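Local coordinates for protein flavin-containing monooxygenase (Allium sativum, PDB 6WPU) that is a flavin-dependent S-monooxygenase of garlic that oxygenates the sulfur of S-allyl-L-cysteine, using bound FAD, at residues Asn92-Val97 against Arg114-Gly119; Tyr103-Lys108 against Leu124-Arg129; Ala227-Arg232 against Glu434-Glu439; Arg419-Glu424 against His444-Ala449. All blocks are in the same frame, centred on the assembly; numbering follows the deposited sequence.

Contact 1: residues Asn92-Val97 against Arg114-Gly119; sequences NLPREV and RRRFPG. With FAD (flavin-adenine dinucleotide), chain B.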
# COMPACT_ATOMS: atom_id res chain seq x y z
N ASN A 92 9.44 7.33 -0.49
CA ASN A 92 10.49 6.60 -1.20
C ASN A 92 10.41 6.81 -2.70
O ASN A 92 11.11 6.14 -3.46
CB ASN A 92 10.46 5.10 -0.86
CG ASN A 92 9.13 4.45 -1.19
OD1 ASN A 92 8.36 4.93 -2.02
ND2 ASN A 92 8.84 3.35 -0.52
N LEU A 93 9.54 7.71 -3.15
CA LEU A 93 9.41 8.13 -4.53
C LEU A 93 9.48 9.65 -4.57
O LEU A 93 9.02 10.32 -3.64
CB LEU A 93 8.07 7.66 -5.13
CG LEU A 93 7.83 6.15 -5.22
CD1 LEU A 93 6.38 5.91 -5.60
CD2 LEU A 93 8.78 5.55 -6.26
N PRO A 94 10.08 10.23 -5.61
CA PRO A 94 10.07 11.69 -5.74
C PRO A 94 8.65 12.18 -5.93
O PRO A 94 7.81 11.48 -6.50
CB PRO A 94 10.94 11.95 -6.97
CG PRO A 94 10.81 10.71 -7.78
CD PRO A 94 10.62 9.57 -6.81
N ARG A 95 8.37 13.38 -5.42
CA ARG A 95 6.98 13.80 -5.32
C ARG A 95 6.35 13.98 -6.71
O ARG A 95 5.13 13.79 -6.84
CB ARG A 95 6.88 15.08 -4.49
CG ARG A 95 7.58 16.30 -5.09
CD ARG A 95 7.72 17.42 -4.06
NE ARG A 95 6.43 17.98 -3.64
CZ ARG A 95 6.22 18.60 -2.47
NH1 ARG A 95 7.20 18.72 -1.58
NH2 ARG A 95 5.01 19.08 -2.19
N GLU A 96 7.14 14.30 -7.74
CA GLU A 96 6.58 14.44 -9.08
C GLU A 96 5.96 13.13 -9.56
O GLU A 96 4.92 13.12 -10.23
CB GLU A 96 7.64 14.91 -10.09
CG GLU A 96 8.27 16.27 -9.80
CD GLU A 96 9.49 16.17 -8.88
OE1 GLU A 96 9.92 15.03 -8.58
OE2 GLU A 96 10.01 17.22 -8.45
N VAL A 97 6.59 12.00 -9.21
CA VAL A 97 6.13 10.69 -9.64
C VAL A 97 4.84 10.30 -8.94
O VAL A 97 3.98 9.63 -9.53
CB VAL A 97 7.26 9.65 -9.41
CG1 VAL A 97 6.71 8.25 -9.14
CG2 VAL A 97 8.18 9.62 -10.58
N ARG A 114 8.96 21.44 1.33
CA ARG A 114 9.24 21.69 -0.08
C ARG A 114 10.23 20.69 -0.68
O ARG A 114 10.63 20.87 -1.84
CB ARG A 114 9.78 23.10 -0.26
CG ARG A 114 8.80 24.20 0.06
CD ARG A 114 9.30 25.55 -0.44
NE ARG A 114 8.32 26.19 -1.32
CZ ARG A 114 8.29 26.06 -2.64
NH1 ARG A 114 9.20 25.32 -3.26
NH2 ARG A 114 7.35 26.67 -3.35
N ARG A 115 10.63 19.66 0.06
CA ARG A 115 11.63 18.73 -0.44
C ARG A 115 11.05 17.84 -1.53
O ARG A 115 9.86 17.51 -1.53
CB ARG A 115 12.17 17.86 0.69
CG ARG A 115 13.08 18.61 1.64
CD ARG A 115 13.55 17.69 2.75
NE ARG A 115 12.42 17.27 3.57
CZ ARG A 115 12.53 16.47 4.63
NH1 ARG A 115 13.72 15.99 4.97
NH2 ARG A 115 11.45 16.15 5.32
N ARG A 116 11.93 17.43 -2.45
CA ARG A 116 11.53 16.51 -3.51
C ARG A 116 11.03 15.20 -2.93
O ARG A 116 10.08 14.61 -3.46
CB ARG A 116 12.70 16.26 -4.46
CG ARG A 116 12.33 15.34 -5.59
CD ARG A 116 13.09 15.67 -6.83
NE ARG A 116 12.64 14.85 -7.94
CZ ARG A 116 13.44 14.11 -8.70
NH1 ARG A 116 14.75 14.10 -8.46
NH2 ARG A 116 12.92 13.39 -9.70
N PHE A 117 11.65 14.72 -1.85
CA PHE A 117 11.18 13.54 -1.12
C PHE A 117 10.72 14.02 0.25
O PHE A 117 11.50 14.02 1.21
CB PHE A 117 12.27 12.48 -0.97
CG PHE A 117 12.68 11.82 -2.26
CD1 PHE A 117 13.53 12.46 -3.13
CD2 PHE A 117 12.26 10.53 -2.56
CE1 PHE A 117 13.94 11.85 -4.30
CE2 PHE A 117 12.66 9.91 -3.72
CZ PHE A 117 13.50 10.56 -4.60
N PRO A 118 9.48 14.47 0.39
CA PRO A 118 9.05 15.10 1.64
C PRO A 118 8.64 14.07 2.68
O PRO A 118 8.54 12.86 2.42
CB PRO A 118 7.86 15.95 1.20
CG PRO A 118 7.26 15.13 0.08
CD PRO A 118 8.45 14.60 -0.67
N GLY A 119 8.36 14.57 3.88
CA GLY A 119 7.84 13.74 4.93
C GLY A 119 6.36 13.45 4.76
O GLY A 119 5.66 14.10 3.98
PA FAD B . -5.04 3.20 2.98
O1A FAD B . -4.12 4.42 3.05
O2A FAD B . -4.86 2.08 3.88
O5B FAD B . -6.49 3.55 3.25
C5B FAD B . -7.58 2.66 3.47
C4B FAD B . -8.72 3.37 4.23
O4B FAD B . -9.87 2.59 4.38
C3B FAD B . -8.31 3.83 5.60
O3B FAD B . -8.61 5.17 5.78
C2B FAD B . -9.12 2.99 6.53
O2B FAD B . -9.43 3.64 7.71
C1B FAD B . -10.34 2.73 5.70
N9A FAD B . -11.05 1.52 6.05
C8A FAD B . -10.47 0.27 6.23
N7A FAD B . -11.42 -0.62 6.55
C5A FAD B . -12.66 0.02 6.62
C6A FAD B . -13.96 -0.38 6.92
N6A FAD B . -14.26 -1.76 7.24
N1A FAD B . -14.96 0.51 6.88
C2A FAD B . -14.74 1.82 6.58
N3A FAD B . -13.49 2.26 6.29
C4A FAD B . -12.44 1.40 6.30
N1 FAD B . 3.15 5.26 -1.69
C2 FAD B . 3.72 6.42 -2.33
O2 FAD B . 3.15 6.95 -3.43
N3 FAD B . 4.92 6.93 -1.89
C4 FAD B . 5.55 6.40 -0.78
O4 FAD B . 6.72 6.90 -0.32
C4X FAD B . 4.87 5.37 0.04
N5 FAD B . 5.39 5.02 1.28
C5X FAD B . 4.72 4.08 2.05
C6 FAD B . 5.25 3.71 3.30
C7 FAD B . 4.57 2.78 4.07
C7M FAD B . 5.15 2.38 5.40
C8 FAD B . 3.37 2.22 3.62
C8M FAD B . 2.62 1.21 4.43
C9 FAD B . 2.84 2.58 2.38
C9A FAD B . 3.51 3.51 1.60
N10 FAD B . 2.96 3.90 0.33
C10 FAD B . 3.63 4.84 -0.46
C1' FAD B . 1.73 3.27 -0.17
C2' FAD B . 0.39 3.72 0.38
O2' FAD B . -0.30 2.62 0.81
C3' FAD B . -0.35 4.30 -0.81
O3' FAD B . 0.31 5.49 -1.02
C4' FAD B . -1.83 4.60 -0.58
O4' FAD B . -1.93 5.31 0.60
C5' FAD B . -2.78 3.40 -0.59
O5' FAD B . -3.94 3.93 -0.01
P FAD B . -5.34 3.24 0.26
O1P FAD B . -6.53 4.26 0.14
O2P FAD B . -5.34 1.97 -0.69
O3P FAD B . -5.07 2.45 1.68
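Glu96 and Arg116 meet in a salt bridge through one straight bond: Arg116 NE donates to Glu96 OE1 at 2.8 Å, with an N-H...O angle of 173°. The oxygen lies in the guanidinium plane and is approached on its syn side, somewhat out of the carboxylate plane, the two flat groups being turned 54° apart. Pro94 CB sits over one face of the same guanidinium, 3.5 Å from Arg116 NE. The proline also leans on the next side chain, its CB forming an off-centre CH-pi contact with the Phe117 ring. Phe117 CE2 lies against the backbone, 3.2 Å from Pro94 N. Arg95 holds the opposing loop at two successive carbonyls: Arg95 N bonds to Arg116 O (2.9 Å) and Arg95 NH1 to Arg115 O (2.9 Å). CG of Arg95 stands between the backbone N and the carbonyl carbon (chi1 64°), which sends the chain back along the loop. Pro94 is the N-cap residue of the short helix 95-98, while Gly119 holds the same position for helix 120-133, so the two paired loops each lead straight into a helix start, beside the flavin. Asn92 N donates to FAD O4 at 2.8 Å. Farther out, Arg95 NH1 also bonds to Asp113 O and its NH2 pairs with Glu122, while Arg116 NH1 pairs with Asp442. Val446 packs against the Arg116 side chain.

Contact 2: residues Tyr103-Lys108 against Leu124-Arg129; sequences YPFVEK and LDYLER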
# COMPACT_ATOMS: atom_id res chain seq x y z
N TYR A 103 -3.37 16.27 -11.00
CA TYR A 103 -3.24 17.03 -9.76
C TYR A 103 -1.80 16.91 -9.28
O TYR A 103 -1.49 16.14 -8.36
CB TYR A 103 -4.21 16.51 -8.70
CG TYR A 103 -4.46 17.50 -7.60
CD1 TYR A 103 -4.99 18.76 -7.87
CD2 TYR A 103 -4.16 17.18 -6.27
CE1 TYR A 103 -5.23 19.67 -6.86
CE2 TYR A 103 -4.39 18.08 -5.25
CZ TYR A 103 -4.92 19.32 -5.55
OH TYR A 103 -5.15 20.21 -4.54
N PRO A 104 -0.88 17.66 -9.89
CA PRO A 104 0.55 17.46 -9.62
C PRO A 104 0.89 17.68 -8.15
O PRO A 104 0.43 18.62 -7.52
CB PRO A 104 1.23 18.52 -10.50
CG PRO A 104 0.25 18.72 -11.63
CD PRO A 104 -1.11 18.60 -11.00
N PHE A 105 1.73 16.79 -7.62
CA PHE A 105 2.16 16.85 -6.23
C PHE A 105 3.33 17.84 -6.10
O PHE A 105 4.44 17.51 -5.69
CB PHE A 105 2.53 15.46 -5.73
CG PHE A 105 2.89 15.37 -4.25
CD1 PHE A 105 2.64 16.42 -3.38
CD2 PHE A 105 3.49 14.22 -3.75
CE1 PHE A 105 2.98 16.32 -2.04
CE2 PHE A 105 3.83 14.11 -2.40
CZ PHE A 105 3.58 15.17 -1.54
N VAL A 106 3.05 19.09 -6.48
CA VAL A 106 4.05 20.15 -6.43
C VAL A 106 4.07 20.78 -5.05
O VAL A 106 3.22 20.47 -4.20
CB VAL A 106 3.83 21.21 -7.53
CG1 VAL A 106 4.13 20.62 -8.90
CG2 VAL A 106 2.41 21.78 -7.48
N GLU A 107 5.04 21.65 -4.81
CA GLU A 107 5.13 22.39 -3.57
C GLU A 107 3.91 23.30 -3.40
O GLU A 107 3.27 23.70 -4.37
CB GLU A 107 6.42 23.23 -3.57
CG GLU A 107 7.73 22.43 -3.58
CD GLU A 107 8.07 21.75 -4.92
OE1 GLU A 107 7.25 21.82 -5.87
OE2 GLU A 107 9.16 21.15 -5.01
N LYS A 108 3.57 23.59 -2.14
CA LYS A 108 2.59 24.63 -1.85
C LYS A 108 3.12 25.99 -2.31
O LYS A 108 4.32 26.17 -2.53
CB LYS A 108 2.27 24.67 -0.35
CG LYS A 108 1.70 23.39 0.22
CD LYS A 108 0.84 23.67 1.45
CE LYS A 108 1.61 23.50 2.74
NZ LYS A 108 0.85 24.09 3.88
N LEU A 124 0.03 13.85 3.37
CA LEU A 124 -1.30 13.98 3.94
C LEU A 124 -1.93 15.32 3.56
O LEU A 124 -3.11 15.38 3.19
CB LEU A 124 -1.25 13.83 5.46
CG LEU A 124 -2.61 13.96 6.16
CD1 LEU A 124 -3.50 12.80 5.75
CD2 LEU A 124 -2.46 14.02 7.67
N ASP A 125 -1.15 16.40 3.64
CA ASP A 125 -1.67 17.70 3.25
C ASP A 125 -2.09 17.69 1.78
O ASP A 125 -3.12 18.27 1.42
CB ASP A 125 -0.62 18.79 3.51
CG ASP A 125 -1.15 20.20 3.24
OD1 ASP A 125 -2.18 20.59 3.84
OD2 ASP A 125 -0.53 20.92 2.42
N TYR A 126 -1.33 17.01 0.94
CA TYR A 126 -1.68 16.88 -0.47
C TYR A 126 -3.03 16.17 -0.63
O TYR A 126 -3.90 16.64 -1.38
CB TYR A 126 -0.57 16.13 -1.20
CG TYR A 126 -0.87 15.71 -2.62
CD1 TYR A 126 -0.80 16.61 -3.67
CD2 TYR A 126 -1.22 14.39 -2.90
CE1 TYR A 126 -1.07 16.21 -4.98
CE2 TYR A 126 -1.49 13.99 -4.19
CZ TYR A 126 -1.42 14.90 -5.23
OH TYR A 126 -1.70 14.48 -6.50
N LEU A 127 -3.24 15.06 0.09
CA LEU A 127 -4.51 14.36 -0.01
C LEU A 127 -5.66 15.21 0.52
O LEU A 127 -6.78 15.17 -0.01
CB LEU A 127 -4.45 13.03 0.74
CG LEU A 127 -3.45 12.00 0.21
CD1 LEU A 127 -3.45 10.75 1.09
CD2 LEU A 127 -3.76 11.66 -1.24
N GLU A 128 -5.40 16.01 1.56
CA GLU A 128 -6.45 16.88 2.09
C GLU A 128 -6.79 17.98 1.10
O GLU A 128 -7.97 18.29 0.90
CB GLU A 128 -6.03 17.46 3.44
CG GLU A 128 -6.03 16.42 4.57
CD GLU A 128 -5.29 16.90 5.82
OE1 GLU A 128 -4.68 17.99 5.77
OE2 GLU A 128 -5.32 16.17 6.84
N ARG A 129 -5.78 18.58 0.46
CA ARG A 129 -6.03 19.55 -0.59
C ARG A 129 -6.82 18.91 -1.74
O ARG A 129 -7.77 19.50 -2.26
CB ARG A 129 -4.72 20.15 -1.11
CG ARG A 129 -3.96 21.04 -0.13
CD ARG A 129 -2.87 21.87 -0.82
NE ARG A 129 -1.64 21.12 -1.07
CZ ARG A 129 -1.14 20.83 -2.27
NH1 ARG A 129 0.00 20.13 -2.36
NH2 ARG A 129 -1.75 21.22 -3.38
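Tyr126 lies between Tyr103 and Phe105, and its hydroxyl donates a short bond to Tyr103 O (2.5 Å between Tyr126 OH and Tyr103 O). The acceptor lies at the edge of the tyrosine ring, and the hydroxyl is also hydrogen-bonded to Phe100 N. This aromatic cluster is the tight part of the contact. Phe105 CB rests over the face of the Tyr126 ring, 4.1 Å from its centroid, and Phe105 CD1 comes within 3.5 Å of Tyr126 CD1; the two planes are inclined at 36°. The Tyr103 ring runs alongside Tyr126, pointing the other way, with Tyr103 CD2 3.5 Å from Tyr126 CE1. Beyond it, Tyr103 OH lies 3.5 Å from Arg129 CB. Phe105 is the centre of an inverse gamma turn and extends its ring with CG anti to the backbone N (chi1 -176°), alongside helix 120-133. Toward the less buried side, the fit gives way to a looser charged group. Lys108 lays its CD 3.2 Å from Asp125 OD2, yet Lys108 NZ makes only a long salt bridge of 3.8 Å to Asp125 OD2. Arg129 NE forms another long salt bridge to that oxygen and is buried without a hydrogen-bond partner. Ring packing and the short hydrogen bond thus fix the loop to the helix, while the salt-bridge network probably adds mainly longer-range attraction.

Contact 3: residues Ala227-Arg232 against Glu434-Glu439; sequences AVDISR and ESYRDE. With SO4 (sulfate ion), chain D.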
# COMPACT_ATOMS: atom_id res chain seq x y z
N ALA A 227 12.80 -1.77 4.98
CA ALA A 227 13.52 -2.31 6.12
C ALA A 227 14.82 -1.56 6.34
O ALA A 227 15.23 -1.32 7.48
CB ALA A 227 13.76 -3.81 5.94
N VAL A 228 15.47 -1.14 5.26
CA VAL A 228 16.70 -0.36 5.40
C VAL A 228 16.40 1.01 6.01
O VAL A 228 17.17 1.51 6.84
CB VAL A 228 17.42 -0.25 4.05
CG1 VAL A 228 18.73 0.49 4.22
CG2 VAL A 228 17.69 -1.63 3.49
N ASP A 229 15.29 1.64 5.61
CA ASP A 229 14.88 2.92 6.19
C ASP A 229 14.71 2.81 7.70
O ASP A 229 15.17 3.67 8.47
CB ASP A 229 13.56 3.41 5.56
CG ASP A 229 13.74 4.09 4.22
OD1 ASP A 229 14.84 4.60 3.93
OD2 ASP A 229 12.76 4.11 3.44
N ILE A 230 13.97 1.80 8.15
CA ILE A 230 13.74 1.65 9.58
C ILE A 230 15.05 1.37 10.30
O ILE A 230 15.33 1.97 11.35
CB ILE A 230 12.69 0.56 9.82
CG1 ILE A 230 11.32 1.06 9.37
CG2 ILE A 230 12.69 0.16 11.30
CD1 ILE A 230 10.17 0.14 9.70
N SER A 231 15.88 0.49 9.73
CA SER A 231 17.20 0.20 10.31
C SER A 231 18.01 1.47 10.50
O SER A 231 18.60 1.68 11.57
CB SER A 231 17.96 -0.77 9.41
OG SER A 231 17.24 -1.98 9.26
N ARG A 232 18.06 2.32 9.48
CA ARG A 232 18.82 3.56 9.62
C ARG A 232 18.21 4.46 10.69
O ARG A 232 18.94 5.11 11.45
CB ARG A 232 18.90 4.28 8.27
CG ARG A 232 19.75 3.54 7.25
CD ARG A 232 20.11 4.41 6.05
NE ARG A 232 18.91 4.86 5.37
CZ ARG A 232 18.49 6.12 5.37
NH1 ARG A 232 19.19 7.07 5.99
NH2 ARG A 232 17.37 6.43 4.73
N GLU A 434 20.94 5.28 1.63
CA GLU A 434 21.23 6.28 2.64
C GLU A 434 21.25 7.69 2.08
O GLU A 434 21.24 8.64 2.87
CB GLU A 434 22.58 5.98 3.30
CG GLU A 434 23.80 6.29 2.43
CD GLU A 434 24.10 5.22 1.36
OE1 GLU A 434 23.45 4.15 1.36
OE2 GLU A 434 25.00 5.46 0.52
N SER A 435 21.29 7.86 0.76
CA SER A 435 21.39 9.21 0.20
C SER A 435 20.46 9.50 -0.97
O SER A 435 20.44 10.66 -1.41
CB SER A 435 22.83 9.49 -0.24
OG SER A 435 23.18 8.64 -1.32
N TYR A 436 19.69 8.54 -1.49
CA TYR A 436 18.93 8.80 -2.72
C TYR A 436 17.88 9.88 -2.53
O TYR A 436 17.50 10.55 -3.50
CB TYR A 436 18.28 7.51 -3.22
CG TYR A 436 17.03 7.08 -2.48
CD1 TYR A 436 15.76 7.31 -3.01
CD2 TYR A 436 17.11 6.42 -1.25
CE1 TYR A 436 14.60 6.92 -2.35
CE2 TYR A 436 15.96 6.02 -0.57
CZ TYR A 436 14.71 6.28 -1.13
OH TYR A 436 13.56 5.89 -0.49
N ARG A 437 17.38 10.08 -1.31
CA ARG A 437 16.36 11.09 -1.09
C ARG A 437 16.91 12.51 -1.18
O ARG A 437 16.15 13.45 -1.45
CB ARG A 437 15.68 10.89 0.27
CG ARG A 437 14.80 9.65 0.36
CD ARG A 437 14.09 9.62 1.70
NE ARG A 437 13.02 8.62 1.78
CZ ARG A 437 13.19 7.37 2.21
NH1 ARG A 437 12.16 6.54 2.25
NH2 ARG A 437 14.39 6.96 2.59
N ASP A 438 18.21 12.71 -1.00
CA ASP A 438 18.73 14.07 -0.97
C ASP A 438 19.78 14.34 -2.04
O ASP A 438 20.12 15.51 -2.25
CB ASP A 438 19.32 14.37 0.42
CG ASP A 438 18.25 14.39 1.50
OD1 ASP A 438 17.30 15.21 1.41
OD2 ASP A 438 18.33 13.57 2.44
N GLU A 439 20.27 13.32 -2.73
CA GLU A 439 21.28 13.47 -3.77
C GLU A 439 20.79 12.72 -5.01
O GLU A 439 20.63 11.50 -4.97
CB GLU A 439 22.65 12.95 -3.32
S SO4 D . 16.98 9.99 4.95
O1 SO4 D . 17.99 9.80 5.99
O2 SO4 D . 17.66 10.31 3.69
O3 SO4 D . 16.21 8.77 4.76
O4 SO4 D . 16.05 11.06 5.35
O HOH W 1 13.57 3.90 1.11
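Arg437 reaches across to Asp229 with a side chain extended from CG to NE. Its CB passes 4.0 Å from O2 of a bound sulfate, CG lies over a face of the Tyr436 ring, and CD runs 3.8 Å from sulfate O3. NE turns to the carbonyl of Thr91. At the tip the guanidinium grips the carboxylate in a two-bond, end-on salt bridge: Arg437 NH2 bonds to Asp229 OD1 and Arg437 NH1 to Asp229 OD2, each at 2.8 Å and nearly straight. Both oxygens lie close to the guanidinium plane, but the nitrogens approach from above the carboxylate, whose plane is turned 47° away. Tyr436 OH sits over the centre of one guanidinium face. Asp229 OD1 also accepts from Arg232 NH2 at 3.2 Å, on the same face as Arg437 NH2, completing a three-residue salt-bridge network. Arg232 in turn bonds to the sulfate, its NH2 2.6 Å from O3 and its NH1 meeting O1. The anion, probably from the crystallisation liquor and bound also by Arg90 NH1, would with Asp229 offset the charge of the arginines. A water donates to Asp229 OD2 and also hydrogen-bonds with Tyr436 OH. The contact joins helix 225-234, whose Ile230 and Ser231 pack on strand 217-221, to the loop between helices 416-431 and 443-453.

Contact 4: residues Arg419-Glu424 against His444-Ala449; sequences RLMYKE and HLVAQA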
# COMPACT_ATOMS: atom_id res chain seq x y z
N ARG A 419 7.92 7.44 -16.26
CA ARG A 419 8.55 6.13 -16.38
C ARG A 419 10.03 6.22 -16.05
O ARG A 419 10.57 5.40 -15.30
CB ARG A 419 8.34 5.56 -17.78
CG ARG A 419 6.96 4.94 -18.04
CD ARG A 419 6.88 4.48 -19.48
NE ARG A 419 5.61 3.88 -19.86
CZ ARG A 419 5.38 2.57 -19.83
NH1 ARG A 419 6.33 1.74 -19.42
NH2 ARG A 419 4.19 2.10 -20.19
N LEU A 420 10.71 7.24 -16.60
CA LEU A 420 12.15 7.36 -16.41
C LEU A 420 12.50 7.71 -14.96
O LEU A 420 13.47 7.19 -14.41
CB LEU A 420 12.71 8.40 -17.38
CG LEU A 420 12.63 8.04 -18.86
CD1 LEU A 420 13.09 9.21 -19.73
CD2 LEU A 420 13.44 6.78 -19.17
N MET A 421 11.73 8.60 -14.33
CA MET A 421 12.00 8.93 -12.94
C MET A 421 11.88 7.70 -12.06
O MET A 421 12.69 7.49 -11.14
CB MET A 421 11.05 10.02 -12.45
CG MET A 421 11.53 11.45 -12.58
SD MET A 421 10.37 12.54 -11.72
CE MET A 421 10.77 14.10 -12.47
N TYR A 422 10.87 6.87 -12.33
CA TYR A 422 10.69 5.64 -11.55
C TYR A 422 11.89 4.71 -11.70
O TYR A 422 12.35 4.14 -10.71
CB TYR A 422 9.42 4.92 -11.98
CG TYR A 422 9.19 3.67 -11.18
CD1 TYR A 422 8.67 3.73 -9.89
CD2 TYR A 422 9.53 2.42 -11.69
CE1 TYR A 422 8.48 2.58 -9.14
CE2 TYR A 422 9.34 1.26 -10.95
CZ TYR A 422 8.82 1.35 -9.68
OH TYR A 422 8.62 0.20 -8.95
N LYS A 423 12.40 4.54 -12.93
CA LYS A 423 13.58 3.70 -13.12
C LYS A 423 14.79 4.30 -12.42
O LYS A 423 15.61 3.57 -11.85
CB LYS A 423 13.87 3.51 -14.61
CG LYS A 423 12.89 2.59 -15.31
CD LYS A 423 13.39 2.19 -16.70
CE LYS A 423 12.29 1.49 -17.51
NZ LYS A 423 12.84 0.75 -18.69
N GLU A 424 14.89 5.63 -12.42
CA GLU A 424 16.03 6.31 -11.82
C GLU A 424 16.01 6.18 -10.29
O GLU A 424 17.05 5.91 -9.67
CB GLU A 424 16.03 7.77 -12.24
CG GLU A 424 17.20 8.57 -11.71
CD GLU A 424 18.45 8.39 -12.56
OE1 GLU A 424 18.36 7.76 -13.65
OE2 GLU A 424 19.51 8.89 -12.14
N HIS A 444 16.99 16.95 -15.14
CA HIS A 444 16.43 17.08 -16.48
C HIS A 444 15.05 16.43 -16.58
O HIS A 444 14.22 16.88 -17.37
CB HIS A 444 17.37 16.46 -17.52
CG HIS A 444 17.65 15.00 -17.31
ND1 HIS A 444 18.41 14.53 -16.26
CD2 HIS A 444 17.27 13.92 -18.02
CE1 HIS A 444 18.49 13.21 -16.33
NE2 HIS A 444 17.80 12.81 -17.39
N LEU A 445 14.80 15.39 -15.79
CA LEU A 445 13.45 14.82 -15.71
C LEU A 445 12.52 15.70 -14.89
O LEU A 445 11.33 15.79 -15.19
CB LEU A 445 13.50 13.42 -15.12
CG LEU A 445 14.44 12.42 -15.81
CD1 LEU A 445 14.37 11.08 -15.10
CD2 LEU A 445 14.09 12.27 -17.29
N VAL A 446 13.05 16.35 -13.85
CA VAL A 446 12.24 17.31 -13.10
C VAL A 446 11.77 18.43 -14.01
O VAL A 446 10.61 18.83 -13.99
CB VAL A 446 13.02 17.86 -11.89
CG1 VAL A 446 12.25 19.00 -11.25
CG2 VAL A 446 13.27 16.75 -10.87
N ALA A 447 12.69 18.95 -14.84
CA ALA A 447 12.34 19.98 -15.81
C ALA A 447 11.17 19.55 -16.69
O ALA A 447 10.19 20.28 -16.84
CB ALA A 447 13.56 20.32 -16.66
N GLN A 448 11.26 18.34 -17.25
CA GLN A 448 10.16 17.81 -18.07
C GLN A 448 8.86 17.72 -17.28
O GLN A 448 7.80 18.13 -17.76
CB GLN A 448 10.53 16.43 -18.63
CG GLN A 448 11.67 16.44 -19.62
CD GLN A 448 11.32 15.72 -20.91
OE1 GLN A 448 12.13 14.97 -21.45
NE2 GLN A 448 10.11 15.96 -21.41
N ALA A 449 8.92 17.16 -16.06
CA ALA A 449 7.71 16.99 -15.27
C ALA A 449 7.03 18.33 -15.04
O ALA A 449 5.81 18.46 -15.22
CB ALA A 449 8.03 16.31 -13.94
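A first torsion of -92° in Met421, with the chain extended beyond CG, carries its methyl to the neighbouring helix and against Leu445. Leu445 sets CG anti to its carbonyl carbon (chi1 -55°) and points both methyls back toward helix 416-431. The two side chains lie alongside each other, running opposite ways, with Met421 CG 3.8 Å from Leu445 CB. The far end of the methionine settles on the backbone of helix 443-453: Met421 CE lies 3.3 Å from Leu445 O. There it is flanked by two small groups, Ala449 CB at 3.8 Å and Val446 CG2 at 4.0 Å from Met421 CE. Leu445 answers by placing CD1 3.9 Å from Leu420 CB, while its CD2 meets Leu420 CD1; Leu420 is set crosswise to Leu445, on the more exposed flank of the contact. No hydrogen bond crosses between the segments, and the side-chain contacts are apolar, with the methionine methyl also resting on a backbone carbonyl. On the buried flank Met421 also touches Glu96 and Val97, and Glu96 packs against Val446 and Ala449 as well. The short helical segments approach to 10.3 Å between axes and run roughly antiparallel, at 148°. Joined by the loop 432-442, helices 416-431 and 443-453 form an antiparallel helical hairpin near the C-terminal end of the flavoprotein.

How the contacts relate
Contact 1 lies between the other three and touches each of them, whereas contacts 2, 3 and 4 do not touch one another. Its centre is about 11 Å from that of contact 2, 13 Å from contact 3 and 12 Å from contact 4. Arg95 makes the join to contact 2, with Arg95 NE 2.9 Å from Phe105 O in a probable hydrogen bond. Toward contact 3, Phe117 and Asn92 pack on Tyr436; toward contact 4, Arg116 NH2 lies 3.4 Å from Met421 SD. Asn92 belongs to the FAD pocket. The side chains of Arg437, Phe105 and Met421 lie about 6, 7 and 12 Å from FAD, respectively, so contact 4 is more remote.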